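Local coordinates for nitrogenase molybdenum-iron protein alpha chain (Clostridium pasteurianum, PDB 4WES) that carries the iron-molybdenum cofactor of nitrogenase, shares the [8Fe-7S] cluster with the beta chain, and takes part in reducing dinitrogen to ammonium, at residues A[65-69]-A[91-95]; A[354-358]-A[496-500]. All blocks are in the same frame, centred on the assembly; numbering follows the deposited sequence.

Contact 1 of 2, residues A[65-69]-A[91-95]; sequences PIKDM and SKPEN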
loop_
_atom_site.group_PDB
_atom_site.type_symbol
_atom_site.label_atom_id
_atom_site.label_comp_id
_atom_site.label_asym_id
_atom_site.label_seq_id
_atom_site.Cartn_x
_atom_site.Cartn_y
_atom_site.Cartn_z
ATOM N N PRO A 65 -17.468 15.155 24.537
ATOM C CA PRO A 65 -16.427 16.109 24.170
ATOM C C PRO A 65 -15.604 16.702 25.300
ATOM O O PRO A 65 -14.586 17.315 25.031
ATOM C CB PRO A 65 -17.183 17.187 23.412
ATOM C CG PRO A 65 -18.387 16.456 22.860
ATOM C CD PRO A 65 -18.760 15.531 23.960
ATOM N N ILE A 66 -16.068 16.610 26.543
ATOM C CA ILE A 66 -15.276 17.150 27.672
ATOM C C ILE A 66 -14.039 16.272 27.825
ATOM O O ILE A 66 -14.117 15.123 28.252
ATOM C CB ILE A 66 -16.092 17.236 28.967
ATOM C CG1 ILE A 66 -17.336 18.089 28.771
ATOM C CG2 ILE A 66 -15.200 17.815 30.086
ATOM C CD1 ILE A 66 -18.245 18.171 29.981
ATOM N N LYS A 67 -12.874 16.815 27.466
ATOM C CA LYS A 67 -11.725 16.001 27.110
ATOM C C LYS A 67 -10.895 15.516 28.271
ATOM O O LYS A 67 -10.088 14.611 28.106
ATOM C CB LYS A 67 -10.843 16.792 26.141
ATOM C CG LYS A 67 -10.202 18.026 26.774
ATOM C CD LYS A 67 -9.686 19.023 25.771
ATOM C CE LYS A 67 -9.300 20.307 26.446
ATOM N NZ LYS A 67 -8.784 21.301 25.481
ATOM N N ASP A 68 -11.037 16.156 29.445
ATOM C CA ASP A 68 -10.232 15.771 30.626
ATOM C C ASP A 68 -11.101 15.119 31.694
ATOM O O ASP A 68 -10.653 14.938 32.844
ATOM C CB ASP A 68 -9.423 16.941 31.175
ATOM C CG ASP A 68 -10.268 18.114 31.619
ATOM O OD1 ASP A 68 -11.488 18.126 31.410
ATOM O OD2 ASP A 68 -9.653 19.030 32.167
ATOM N N MET A 69 -12.301 14.699 31.295
ATOM C CA MET A 69 -13.174 13.856 32.088
ATOM C C MET A 69 -13.148 12.449 31.525
ATOM O O MET A 69 -13.243 12.305 30.305
ATOM C CB MET A 69 -14.576 14.495 32.062
ATOM C CG MET A 69 -15.720 13.809 32.757
ATOM S SD MET A 69 -17.093 14.982 32.851
ATOM C CE MET A 69 -18.317 13.829 33.523
ATOM N N SER A 91 -10.273 17.664 19.939
ATOM C CA SER A 91 -9.719 18.055 21.246
ATOM C C SER A 91 -8.223 18.162 21.172
ATOM O O SER A 91 -7.559 17.424 20.437
ATOM C CB SER A 91 -10.059 17.018 22.320
ATOM O OG SER A 91 -11.460 16.853 22.432
ATOM N N LYS A 92 -7.665 19.068 21.972
ATOM C CA LYS A 92 -6.235 19.124 22.123
ATOM C C LYS A 92 -5.904 19.346 23.608
ATOM O O LYS A 92 -6.727 19.878 24.352
ATOM C CB LYS A 92 -5.626 20.190 21.249
ATOM C CG LYS A 92 -6.074 21.543 21.557
ATOM C CD LYS A 92 -5.647 22.574 20.460
ATOM C CE LYS A 92 -6.206 23.951 20.748
ATOM N NZ LYS A 92 -5.709 24.470 22.059
ATOM N N PRO A 93 -4.716 18.936 24.051
ATOM C CA PRO A 93 -4.358 19.190 25.437
ATOM C C PRO A 93 -4.442 20.683 25.766
ATOM O O PRO A 93 -3.892 21.508 25.046
ATOM C CB PRO A 93 -2.924 18.716 25.509
ATOM C CG PRO A 93 -2.728 17.840 24.374
ATOM C CD PRO A 93 -3.662 18.257 23.308
ATOM N N GLU A 94 -5.122 21.016 26.852
ATOM C CA GLU A 94 -5.299 22.421 27.190
ATOM C C GLU A 94 -3.932 23.037 27.494
ATOM O O GLU A 94 -3.140 22.451 28.220
ATOM C CB GLU A 94 -6.232 22.607 28.379
ATOM C CG GLU A 94 -6.728 24.039 28.580
ATOM C CD GLU A 94 -7.706 24.543 27.522
ATOM O OE1 GLU A 94 -8.244 23.738 26.737
ATOM O OE2 GLU A 94 -7.983 25.780 27.516
ATOM N N ASN A 95 -3.645 24.194 26.903
ATOM C CA ASN A 95 -2.361 24.864 27.090
ATOM C C ASN A 95 -1.194 23.999 26.656
ATOM O O ASN A 95 -0.053 24.271 27.032
ATOM C CB ASN A 95 -2.155 25.340 28.559
ATOM C CG ASN A 95 -3.278 26.211 29.027
ATOM O OD1 ASN A 95 -3.930 25.954 30.052
ATOM N ND2 ASN A 95 -3.556 27.219 28.245
HETATM O O HOH W 1 -14.050 18.037 22.362
#
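Lys67, second residue of the type I beta turn from Ile66 to Met69, pushes its ammonium group into a cluster of oxygens, two of them from the 91-95 loop. Its CG stands between the backbone N and the carbonyl carbon (chi1 66°), and from there the chain runs extended, so NZ is carried to its full reach. There Lys67 NZ donates to Lys92 O at 2.7 Å, nearly in line with that carbonyl (C=O...N angle 167°). Lys67 NZ also forms a salt bridge with Glu94 OE1 at 2.8 Å. The glutamate crosses the lysine at about a right angle, and the bend at its chi2 (70°) turns the carboxylate back toward NZ. Asp243 OD1 makes a second salt bridge to NZ and also accepts a bond from Lys92 N. Two carboxylates probably stabilise the charged form of this buried lysine, despite Lys92 NZ, a like charge 5.6 Å from Lys67 NZ.

Ser91 meets the base of the same lysine side chain. Ser91 CB rests against Lys67 CB at 3.9 Å; the small side chain lets the segments approach where their CA atoms come nearest. The hydroxyl joins the segments through one water, which donates to Ser91 OG and Pro65 O, each at 2.8 Å, and OG bonds Asn102 OD1 further along the same loop.

Pro65, its side chain about 8 Å from the iron-molybdenum cluster, touches Arg87 of the cofactor pocket, which puts the contact just behind that site; Lys92 packs on Glu452 of the beta chain. The 65-69 segment links helix 54-63 to strand 69-74, and the 91-95 loop lies between helix 77-81 and strand 106-107. Ile66 and Met69 pack on helix 246-250, and Met69 also touches strand 138-143.

Contact 2 of 2, residues A[354-358]-A[496-500]; sequences MLKSF and VVNFG
The thioether end of Met354 hooks over the ring of Phe499. CG lies anti to the backbone N (chi1 -179°), which sends the chain across to the other helix, and a bend at chi3 (53°) lays CE over one face, displaced toward the CG-CD1 side. Met354 CE sits 3.8 Å from the centroid of the Phe499 ring, 21° off the ring normal, a CH-pi contact. The sulfur approaches obliquely, making a Met-aromatic pair. An unbranched, flexible methionine suits this place because it can follow the flat surface beneath it.

Phe358 meets the rim of the same ring: its CE2 lies in the Phe499 plane, 3.7 Å from Phe499 CD1. Leu355 CD2 also comes to that rim, 4.1 Å from Phe499 CE1, so the Phe499 ring fills a hollow lined by Met354, Phe358 and Leu355.

In return Val496 places CG1 as a compact bump, 3.8 Å from Met354 SD and 4.0 Å from the edge of the Phe358 ring at CE1. Gly500, with no side chain, lets the CE2-CZ side of the Phe358 ring come obliquely against the backbone, Phe358 CE2 being 3.9 Å from Gly500 CA.

This wholly buried apolar joint brings helix 352-357 against helix 492-507. Helix 306-334 packs on both Phe358 and Val496, while Phe462 of strand 460-462 touches Leu355 and Phe499.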
loop_
_atom_site.group_PDB
_atom_site.type_symbol
_atom_site.label_atom_id
_atom_site.label_comp_id
_atom_site.label_asym_id
_atom_site.label_seq_id
_atom_site.Cartn_x
_atom_site.Cartn_y
_atom_site.Cartn_z
ATOM N N MET A 354 -26.089 29.359 3.939
ATOM C CA MET A 354 -24.913 29.136 3.120
ATOM C C MET A 354 -25.347 28.618 1.751
ATOM O O MET A 354 -24.920 29.129 0.701
ATOM C CB MET A 354 -23.970 28.173 3.831
ATOM C CG MET A 354 -22.704 27.927 3.038
ATOM S SD MET A 354 -21.281 27.505 4.018
ATOM C CE MET A 354 -21.878 26.119 4.997
ATOM N N LEU A 355 -26.219 27.614 1.728
ATOM C CA LEU A 355 -26.730 27.115 0.446
ATOM C C LEU A 355 -27.414 28.218 -0.352
ATOM O O LEU A 355 -27.207 28.336 -1.570
ATOM C CB LEU A 355 -27.675 25.949 0.674
ATOM C CG LEU A 355 -26.994 24.687 1.218
ATOM C CD1 LEU A 355 -28.022 23.613 1.495
ATOM C CD2 LEU A 355 -25.934 24.155 0.278
ATOM N N LYS A 356 -28.207 29.044 0.330
ATOM C CA LYS A 356 -28.910 30.102 -0.379
ATOM C C LYS A 356 -27.921 31.098 -0.994
ATOM O O LYS A 356 -28.109 31.529 -2.134
ATOM C CB LYS A 356 -29.858 30.836 0.560
ATOM C CG LYS A 356 -30.735 31.849 -0.162
ATOM C CD LYS A 356 -31.810 32.428 0.735
ATOM C CE LYS A 356 -32.632 33.478 -0.011
ATOM N NZ LYS A 356 -33.492 34.201 0.962
ATOM N N SER A 357 -26.862 31.444 -0.271
ATOM C CA SER A 357 -25.843 32.315 -0.822
ATOM C C SER A 357 -25.140 31.734 -2.039
ATOM O O SER A 357 -24.749 32.489 -2.945
ATOM C CB SER A 357 -24.791 32.672 0.231
ATOM O OG SER A 357 -25.344 33.468 1.255
ATOM N N PHE A 358 -25.033 30.409 -2.112
ATOM C CA PHE A 358 -24.445 29.733 -3.262
ATOM C C PHE A 358 -25.436 29.610 -4.444
ATOM O O PHE A 358 -25.064 29.101 -5.504
ATOM C CB PHE A 358 -24.003 28.306 -2.894
ATOM C CG PHE A 358 -22.862 28.183 -1.891
ATOM C CD1 PHE A 358 -22.170 29.282 -1.371
ATOM C CD2 PHE A 358 -22.485 26.929 -1.494
ATOM C CE1 PHE A 358 -21.134 29.064 -0.481
ATOM C CE2 PHE A 358 -21.467 26.717 -0.608
ATOM C CZ PHE A 358 -20.785 27.791 -0.091
ATOM N N VAL A 496 -16.784 28.232 5.355
ATOM C CA VAL A 496 -17.533 28.407 4.115
ATOM C C VAL A 496 -16.665 27.926 2.935
ATOM O O VAL A 496 -17.179 27.272 2.026
ATOM C CB VAL A 496 -17.972 29.871 3.910
ATOM C CG1 VAL A 496 -18.785 30.007 2.644
ATOM C CG2 VAL A 496 -18.767 30.402 5.082
ATOM N N VAL A 497 -15.391 28.312 2.946
ATOM C CA VAL A 497 -14.494 27.926 1.862
ATOM C C VAL A 497 -14.309 26.408 1.832
ATOM O O VAL A 497 -14.349 25.790 0.756
ATOM C CB VAL A 497 -13.177 28.682 2.000
ATOM C CG1 VAL A 497 -12.154 28.199 0.974
ATOM C CG2 VAL A 497 -13.409 30.197 1.898
ATOM N N ASN A 498 -14.079 25.788 3.000
ATOM C CA ASN A 498 -13.902 24.344 3.035
ATOM C C ASN A 498 -15.161 23.633 2.498
ATOM O O ASN A 498 -15.071 22.695 1.685
ATOM C CB ASN A 498 -13.568 23.887 4.432
ATOM C CG ASN A 498 -12.253 24.428 4.936
ATOM O OD1 ASN A 498 -11.343 24.720 4.149
ATOM N ND2 ASN A 498 -12.114 24.485 6.256
ATOM N N PHE A 499 -16.309 24.063 2.994
ATOM C CA PHE A 499 -17.577 23.458 2.611
ATOM C C PHE A 499 -17.831 23.656 1.120
ATOM O O PHE A 499 -18.204 22.702 0.422
ATOM C CB PHE A 499 -18.707 24.126 3.419
ATOM C CG PHE A 499 -20.077 23.634 3.059
ATOM C CD1 PHE A 499 -20.878 24.286 2.140
ATOM C CD2 PHE A 499 -20.617 22.518 3.665
ATOM C CE1 PHE A 499 -22.140 23.810 1.795
ATOM C CE2 PHE A 499 -21.882 22.061 3.333
ATOM C CZ PHE A 499 -22.622 22.708 2.408
ATOM N N GLY A 500 -17.642 24.865 0.622
ATOM C CA GLY A 500 -17.937 25.122 -0.774
ATOM C C GLY A 500 -17.070 24.346 -1.730
ATOM O O GLY A 500 -17.572 23.791 -2.716
#

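From the N terminus, contact 1 comes first and closes a short loop that holds nearly all of strand 69-74 and helix 77-81, and with them Cys79, a ligand of the [8Fe-7S] cluster, and Arg87 of the cofactor pocket. Contact 2 opens only much later and closes a far longer loop, with strands 361-367, 439-441 and 460-462 and the cofactor ligand His482 inside it. The two loops follow in series and neither nest nor cross. Contact 1 ties the parallel sheet of strand 69-74 to the region after strand 235-239 of the other parallel sheet; contact 2 belongs with the mixed sheet containing strand 460-462. Their centres are 30 Å apart, their nearest atoms about 15 Å.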